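Side-chain contacts in erythrocyte binding antigen 140 (Plasmodium falciparum, PDB 4GF2), which probably binds a sialic acid-bearing receptor, glycophorin C, on the erythrocyte surface during invasion, this fragment comprising its two Duffy-binding domains: residues Asp96-Asn99 with Ser100-Asp104; Ile529-Lys532 with Lys533-Glu537; Arg193-Leu196 with Asn197-Asp200. The protein carries 3 engineered substitutions. All coordinates share one frame; numbering follows the deposited sequence.

How the contacts relate
Contacts 2 and 3 lie within helices, contact 1 at the end of one and in the turn after it; along the chain the order is contact 1, contact 3, contact 2. Contacts 1 and 3 belong to the first Duffy-binding domain, on helices 83-101 and 175-202, with centres about 38 Å apart and nearest atoms about 22 Å apart. Contact 2, on helix 518-548, lies on the other side of the centre of the elongated chain, its centre about 89 Å from that of contact 1 and about 61 Å from that of contact 3. The side chains of S100 and S534 each lie about 3 Å from a glycerol and also bond to a backbone carbonyl of their own helix.

Contact 1: residues Asp96-Asn99 with Ser100-Asp104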
loop_
_atom_site.group_PDB
_atom_site.type_symbol
_atom_site.label_atom_id
_atom_site.label_comp_id
_atom_site.label_asym_id
_atom_site.label_seq_id
_atom_site.Cartn_x
_atom_site.Cartn_y
_atom_site.Cartn_z
ATOM N N ASP A 96 -11.634 -20.134 33.330
ATOM C CA ASP A 96 -11.448 -21.158 32.305
ATOM C C ASP A 96 -11.317 -22.546 32.923
ATOM O O ASP A 96 -11.763 -23.532 32.335
ATOM C CB ASP A 96 -10.235 -20.846 31.430
ATOM C CG ASP A 96 -10.541 -19.822 30.353
ATOM O OD1 ASP A 96 -11.691 -19.796 29.874
ATOM O OD2 ASP A 96 -9.634 -19.046 29.986
ATOM N N PHE A 97 -10.711 -22.629 34.104
ATOM C CA PHE A 97 -10.698 -23.888 34.845
ATOM C C PHE A 97 -12.133 -24.347 35.074
ATOM O O PHE A 97 -12.457 -25.522 34.894
ATOM C CB PHE A 97 -9.979 -23.749 36.191
ATOM C CG PHE A 97 -8.480 -23.854 36.100
ATOM C CD1 PHE A 97 -7.881 -24.994 35.593
ATOM C CD2 PHE A 97 -7.668 -22.819 36.548
ATOM C CE1 PHE A 97 -6.498 -25.092 35.515
ATOM C CE2 PHE A 97 -6.292 -22.914 36.476
ATOM C CZ PHE A 97 -5.705 -24.053 35.957
ATOM N N ARG A 98 -12.991 -23.408 35.463
ATOM C CA ARG A 98 -14.395 -23.710 35.715
ATOM C C ARG A 98 -15.111 -24.122 34.438
ATOM O O ARG A 98 -15.761 -25.167 34.383
ATOM C CB ARG A 98 -15.101 -22.490 36.303
ATOM C CG ARG A 98 -16.607 -22.661 36.459
ATOM C CD ARG A 98 -17.253 -21.389 36.971
ATOM N NE ARG A 98 -18.701 -21.521 37.095
ATOM C CZ ARG A 98 -19.583 -21.174 36.159
ATOM N NH1 ARG A 98 -19.187 -20.657 35.003
ATOM N NH2 ARG A 98 -20.877 -21.341 36.384
ATOM N N ASN A 99 -14.988 -23.290 33.410
ATOM C CA ASN A 99 -15.773 -23.466 32.196
ATOM C C ASN A 99 -15.322 -24.638 31.326
ATOM O O ASN A 99 -16.137 -25.258 30.653
ATOM C CB ASN A 99 -15.797 -22.164 31.398
ATOM C CG ASN A 99 -16.680 -21.114 32.043
ATOM O OD1 ASN A 99 -17.565 -21.442 32.829
ATOM N ND2 ASN A 99 -16.451 -19.853 31.710
ATOM N N SER A 100 -14.032 -24.947 31.342
ATOM C CA SER A 100 -13.539 -26.115 30.622
ATOM C C SER A 100 -13.857 -27.386 31.402
ATOM O O SER A 100 -13.802 -28.493 30.862
ATOM C CB SER A 100 -12.033 -26.008 30.386
ATOM O OG SER A 100 -11.324 -25.952 31.610
ATOM N N PHE A 101 -14.187 -27.219 32.678
ATOM C CA PHE A 101 -14.545 -28.346 33.523
ATOM C C PHE A 101 -16.031 -28.682 33.399
ATOM O O PHE A 101 -16.411 -29.850 33.483
ATOM C CB PHE A 101 -14.188 -28.053 34.982
ATOM C CG PHE A 101 -14.523 -29.174 35.924
ATOM C CD1 PHE A 101 -13.873 -30.394 35.830
ATOM C CD2 PHE A 101 -15.488 -29.008 36.904
ATOM C CE1 PHE A 101 -14.180 -31.430 36.694
ATOM C CE2 PHE A 101 -15.797 -30.038 37.773
ATOM C CZ PHE A 101 -15.144 -31.250 37.668
ATOM N N ILE A 102 -16.866 -27.665 33.189
ATOM C CA ILE A 102 -18.314 -27.871 33.147
ATOM C C ILE A 102 -18.884 -27.843 31.728
ATOM O O ILE A 102 -20.083 -27.634 31.538
ATOM C CB ILE A 102 -19.070 -26.845 34.019
ATOM C CG1 ILE A 102 -18.913 -25.429 33.459
ATOM C CG2 ILE A 102 -18.579 -26.917 35.458
ATOM C CD1 ILE A 102 -19.681 -24.375 34.237
ATOM N N GLY A 103 -18.024 -28.063 30.738
ATOM C CA GLY A 103 -18.466 -28.217 29.363
ATOM C C GLY A 103 -18.886 -26.932 28.669
ATOM O O GLY A 103 -19.789 -26.940 27.837
ATOM N N ASP A 104 -18.233 -25.825 29.003
ATOM C CA ASP A 104 -18.475 -24.561 28.312
ATOM C C ASP A 104 -17.150 -23.984 27.822
ATOM O O ASP A 104 -16.660 -22.983 28.344
ATOM C CB ASP A 104 -19.187 -23.568 29.232
ATOM C CG ASP A 104 -19.441 -22.229 28.559
ATOM O OD1 ASP A 104 -19.544 -22.197 27.316
ATOM O OD2 ASP A 104 -19.530 -21.206 29.273
HETATM O O HOH W 1 -20.362 -21.150 32.050
#
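D96 O receives both the backbone N and the hydroxyl of S100 near the C-terminal end of helix 83-101, in the first Duffy-binding domain. S100 N comes from one face of the carbonyl plane and S100 OG, 2.6 Å from D96 O, from the other; chi1 of 61° folds OG back between the backbone N and the carbonyl carbon. The D96 carboxylate turns to R39, Q175 and W179. F97 O takes a weak bond from F101 N and a further hydrogen bond from a glycerol, probably from the crystallisation liquor. R98 O accepts I102 N at 3.0 Å. Extended from CG to NE, the R98 side chain crosses I102, whose CD1 sits over the centre of one guanidinium face, 3.7 Å from R98 CZ. Further on, the chain bends at G103 (positive phi, 75°), and D104 N comes back to N99 O at 2.7 Å, a bond spanning five residues. The N99 amide and D104 carboxylate point the same way, their planes 54° apart. D104 OD2 is also bonded by Q175 N, and one water donates to both N99 OD1 and D104 OD2, at 2.9 Å from each.

Contact 2: residues Ile529-Lys532 with Lys533-Glu537; sequences IDLK and KSEYE
From I529 O to K533 N (2.9 Å) through K532 O to Y536 N (2.8 Å), four successive i to i+4 backbone bonds run through the middle of helix 518-548, which is part of the second Duffy-binding region of the fragment and packs on helix 478-508. One of these carbonyls does double duty: L531 O is bonded by E535 N and, from the same face of its plane, by S534 OG at 2.7 Å. The serine reaches back one turn because chi1 of 55° holds OG between its own backbone N and carbonyl carbon; the hydroxyl also bonds a glycerol, probably from the crystallisation liquor. The main side-chain link joins K532 to E535. K532 curls at chi2 and chi3 and brings its ammonium across the end of the glutamate, where NZ meets the syn lone pair of OE1 at 2.9 Å, a salt bridge between residues three apart. The aliphatic part of the lysine follows it in, CE lying 3.3 Å from E535 OE1. The other oxygen, E535 OE2, rests against the branch of L531, 3.7 Å from its CG. Beyond these residues, W486 of helix 478-508 donates its indole N-H to E535 OE1, and W326 lies against both K532 and E535. K532 NZ also has D489 as a long, weak ion-pair partner. Two donors thus grip one carboxylate oxygen of a buried acid-base pair, which probably keeps the glutamate ionised and pins its rotation.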
loop_
_atom_site.group_PDB
_atom_site.type_symbol
_atom_site.label_atom_id
_atom_site.label_comp_id
_atom_site.label_asym_id
_atom_site.label_seq_id
_atom_site.Cartn_x
_atom_site.Cartn_y
_atom_site.Cartn_z
ATOM N N ILE A 529 17.872 25.195 -38.238
ATOM C CA ILE A 529 17.324 24.326 -39.272
ATOM C C ILE A 529 18.272 23.180 -39.617
ATOM O O ILE A 529 17.829 22.076 -39.936
ATOM C CB ILE A 529 16.991 25.121 -40.552
ATOM C CG1 ILE A 529 16.058 24.311 -41.455
ATOM C CG2 ILE A 529 18.268 25.513 -41.293
ATOM C CD1 ILE A 529 14.704 24.023 -40.834
ATOM N N ASP A 530 19.574 23.438 -39.551
ATOM C CA ASP A 530 20.558 22.396 -39.817
ATOM C C ASP A 530 20.535 21.364 -38.694
ATOM O O ASP A 530 20.653 20.163 -38.938
ATOM C CB ASP A 530 21.961 22.990 -39.969
ATOM C CG ASP A 530 22.110 23.817 -41.236
ATOM O OD1 ASP A 530 21.264 23.681 -42.146
ATOM O OD2 ASP A 530 23.081 24.600 -41.327
ATOM N N LEU A 531 20.370 21.836 -37.463
ATOM C CA LEU A 531 20.304 20.945 -36.316
ATOM C C LEU A 531 19.086 20.038 -36.427
ATOM O O LEU A 531 19.167 18.839 -36.164
ATOM C CB LEU A 531 20.247 21.746 -35.013
ATOM C CG LEU A 531 20.024 20.921 -33.742
ATOM C CD1 LEU A 531 21.155 19.926 -33.530
ATOM C CD2 LEU A 531 19.869 21.828 -32.529
ATOM N N LYS A 532 17.954 20.614 -36.821
ATOM C CA LYS A 532 16.720 19.850 -36.935
ATOM C C LYS A 532 16.816 18.880 -38.105
ATOM O O LYS A 532 16.231 17.798 -38.075
ATOM C CB LYS A 532 15.516 20.781 -37.114
ATOM C CG LYS A 532 15.363 21.844 -36.026
ATOM C CD LYS A 532 15.244 21.250 -34.626
ATOM C CE LYS A 532 13.910 20.556 -34.408
ATOM N NZ LYS A 532 13.789 20.022 -33.021
ATOM N N LYS A 533 17.562 19.271 -39.133
ATOM C CA LYS A 533 17.749 18.426 -40.305
ATOM C C LYS A 533 18.464 17.132 -39.934
ATOM O O LYS A 533 18.083 16.056 -40.392
ATOM C CB LYS A 533 18.545 19.167 -41.379
ATOM C CG LYS A 533 18.803 18.339 -42.627
ATOM C CD LYS A 533 19.623 19.107 -43.652
ATOM C CE LYS A 533 19.998 18.231 -44.839
ATOM N NZ LYS A 533 18.807 17.732 -45.584
ATOM N N SER A 534 19.499 17.231 -39.108
ATOM C CA SER A 534 20.215 16.040 -38.668
ATOM C C SER A 534 19.323 15.156 -37.797
ATOM O O SER A 534 19.340 13.932 -37.928
ATOM C CB SER A 534 21.509 16.407 -37.932
ATOM O OG SER A 534 21.278 17.289 -36.850
ATOM N N GLU A 535 18.531 15.779 -36.928
ATOM C CA GLU A 535 17.617 15.038 -36.067
ATOM C C GLU A 535 16.625 14.273 -36.930
ATOM O O GLU A 535 16.347 13.096 -36.694
ATOM C CB GLU A 535 16.862 15.988 -35.142
ATOM C CG GLU A 535 17.737 16.709 -34.138
ATOM C CD GLU A 535 16.969 17.761 -33.361
ATOM O OE1 GLU A 535 15.765 17.940 -33.636
ATOM O OE2 GLU A 535 17.566 18.406 -32.474
ATOM N N TYR A 536 16.098 14.964 -37.935
ATOM C CA TYR A 536 15.158 14.377 -38.877
ATOM C C TYR A 536 15.770 13.171 -39.577
ATOM O O TYR A 536 15.154 12.112 -39.656
ATOM C CB TYR A 536 14.747 15.427 -39.909
ATOM C CG TYR A 536 13.940 14.883 -41.064
ATOM C CD1 TYR A 536 12.558 14.771 -40.981
ATOM C CD2 TYR A 536 14.558 14.489 -42.241
ATOM C CE1 TYR A 536 11.816 14.278 -42.039
ATOM C CE2 TYR A 536 13.824 13.995 -43.302
ATOM C CZ TYR A 536 12.455 13.893 -43.196
ATOM O OH TYR A 536 11.721 13.400 -44.251
ATOM N N GLU A 537 16.991 13.339 -40.076
ATOM C CA GLU A 537 17.673 12.285 -40.817
ATOM C C GLU A 537 17.891 11.046 -39.961
ATOM O O GLU A 537 17.690 9.922 -40.422
ATOM C CB GLU A 537 19.015 12.792 -41.343
ATOM C CG GLU A 537 18.887 13.774 -42.494
ATOM C CD GLU A 537 20.226 14.332 -42.933
ATOM O OE1 GLU A 537 21.200 14.215 -42.161
ATOM O OE2 GLU A 537 20.304 14.882 -44.052
#

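Contact 3: residues Arg193-Leu196 with Asn197-Asp200; sequences RLFL and NIKD
F195 and I198 make the close part of this contact, where ring carbon CD1 of F195 meets CD1 of I198 at 3.9 Å. The two side chains cross, and the methyl approaches the ring obliquely. I198 CB also lies over the end of the preceding turn, 3.2 Å from F195 O. The isoleucine is buried, as is L194, and both lean on Y222 of helix 213-242, with L278 and C279 of helix 273-279 adding to the cover of I198. Y222 meets the F195 ring edge-to-face. Underneath, the helix is regular: K199 N bonds F195 O at 3.0 Å and D200 N bonds L196 O at 2.9 Å, whereas the bond from I198 N to L194 O is weak. This is the C-terminal part of helix 175-202 in the first Duffy-binding domain; the disulfide C202-C215 ties its end to the start of helix 213-242, the same helix that packs on the inner face. K199 forms the exposed margin of the packed face. It crosses the phenylalanine, its CE at the ring edge, near the ring plane and 3.9 Å from F195 CE2, and carries its ammonium on to a long, weak ion pair with E274. The loose side belongs to R193 and N197. At the exposed R193, the chain bends at chi3 (71°), which brings the guanidinium across N197. There R193 NH1 and N197 ND2 stand 3.5 Å apart with the two planes 73° to each other, a loose approach of two nitrogens, while the arginine's salt bridge goes to E190 one turn earlier. N197 ND2 also lies 3.5 Å from R193 O, the carbonyl that accepts the backbone bond from N197 N.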
loop_
_atom_site.group_PDB
_atom_site.type_symbol
_atom_site.label_atom_id
_atom_site.label_comp_id
_atom_site.label_asym_id
_atom_site.label_seq_id
_atom_site.Cartn_x
_atom_site.Cartn_y
_atom_site.Cartn_z
ATOM N N ARG A 193 -0.376 1.401 22.812
ATOM C CA ARG A 193 1.064 1.247 22.655
ATOM C C ARG A 193 1.487 1.472 21.206
ATOM O O ARG A 193 2.409 2.237 20.934
ATOM C CB ARG A 193 1.507 -0.139 23.120
ATOM C CG ARG A 193 3.010 -0.306 23.214
ATOM C CD ARG A 193 3.385 -1.753 23.492
ATOM N NE ARG A 193 3.147 -2.618 22.336
ATOM C CZ ARG A 193 3.966 -2.722 21.294
ATOM N NH1 ARG A 193 5.084 -2.012 21.245
ATOM N NH2 ARG A 193 3.666 -3.534 20.293
ATOM N N LEU A 194 0.809 0.812 20.275
ATOM C CA LEU A 194 1.166 0.938 18.869
ATOM C C LEU A 194 0.977 2.372 18.377
ATOM O O LEU A 194 1.723 2.838 17.518
ATOM C CB LEU A 194 0.351 -0.030 18.013
ATOM C CG LEU A 194 0.723 -1.510 18.138
ATOM C CD1 LEU A 194 -0.266 -2.367 17.365
ATOM C CD2 LEU A 194 2.140 -1.769 17.651
ATOM N N PHE A 195 -0.006 3.077 18.926
ATOM C CA PHE A 195 -0.269 4.439 18.483
ATOM C C PHE A 195 0.729 5.428 19.081
ATOM O O PHE A 195 1.083 6.422 18.441
ATOM C CB PHE A 195 -1.697 4.867 18.815
ATOM C CG PHE A 195 -2.188 5.998 17.965
ATOM C CD1 PHE A 195 -2.667 5.760 16.686
ATOM C CD2 PHE A 195 -2.158 7.300 18.433
ATOM C CE1 PHE A 195 -3.116 6.801 15.892
ATOM C CE2 PHE A 195 -2.606 8.346 17.643
ATOM C CZ PHE A 195 -3.084 8.095 16.371
ATOM N N LEU A 196 1.185 5.160 20.300
ATOM C CA LEU A 196 2.195 6.008 20.922
ATOM C C LEU A 196 3.488 5.935 20.125
ATOM O O LEU A 196 4.176 6.940 19.952
ATOM C CB LEU A 196 2.445 5.600 22.377
ATOM C CG LEU A 196 1.328 5.931 23.372
ATOM C CD1 LEU A 196 1.723 5.507 24.775
ATOM C CD2 LEU A 196 0.982 7.415 23.348
ATOM N N ASN A 197 3.822 4.744 19.638
ATOM C CA ASN A 197 4.963 4.603 18.744
ATOM C C ASN A 197 4.793 5.492 17.516
ATOM O O ASN A 197 5.742 6.134 17.067
ATOM C CB ASN A 197 5.145 3.147 18.322
ATOM C CG ASN A 197 5.710 2.289 19.431
ATOM O OD1 ASN A 197 6.466 2.767 20.277
ATOM N ND2 ASN A 197 5.348 1.010 19.436
ATOM N N ILE A 198 3.578 5.538 16.980
ATOM C CA ILE A 198 3.293 6.383 15.824
ATOM C C ILE A 198 3.569 7.850 16.140
ATOM O O ILE A 198 4.179 8.550 15.339
ATOM C CB ILE A 198 1.834 6.234 15.351
ATOM C CG1 ILE A 198 1.642 4.887 14.656
ATOM C CG2 ILE A 198 1.466 7.361 14.408
ATOM C CD1 ILE A 198 0.204 4.589 14.290
ATOM N N LYS A 199 3.117 8.310 17.303
ATOM C CA LYS A 199 3.355 9.691 17.715
ATOM C C LYS A 199 4.847 9.959 17.836
ATOM O O LYS A 199 5.363 10.935 17.294
ATOM C CB LYS A 199 2.681 9.991 19.055
ATOM C CG LYS A 199 1.164 9.936 19.028
ATOM C CD LYS A 199 0.556 11.022 19.908
ATOM C CE LYS A 199 -0.919 10.759 20.181
ATOM N NZ LYS A 199 -1.614 11.943 20.757
ATOM N N ASP A 200 5.528 9.079 18.557
ATOM C CA ASP A 200 6.956 9.209 18.803
ATOM C C ASP A 200 7.745 9.402 17.510
ATOM O O ASP A 200 8.583 10.301 17.414
ATOM C CB ASP A 200 7.468 7.967 19.535
ATOM C CG ASP A 200 8.934 8.071 19.899
ATOM O OD1 ASP A 200 9.325 9.091 20.504
ATOM O OD2 ASP A 200 9.696 7.139 19.568
#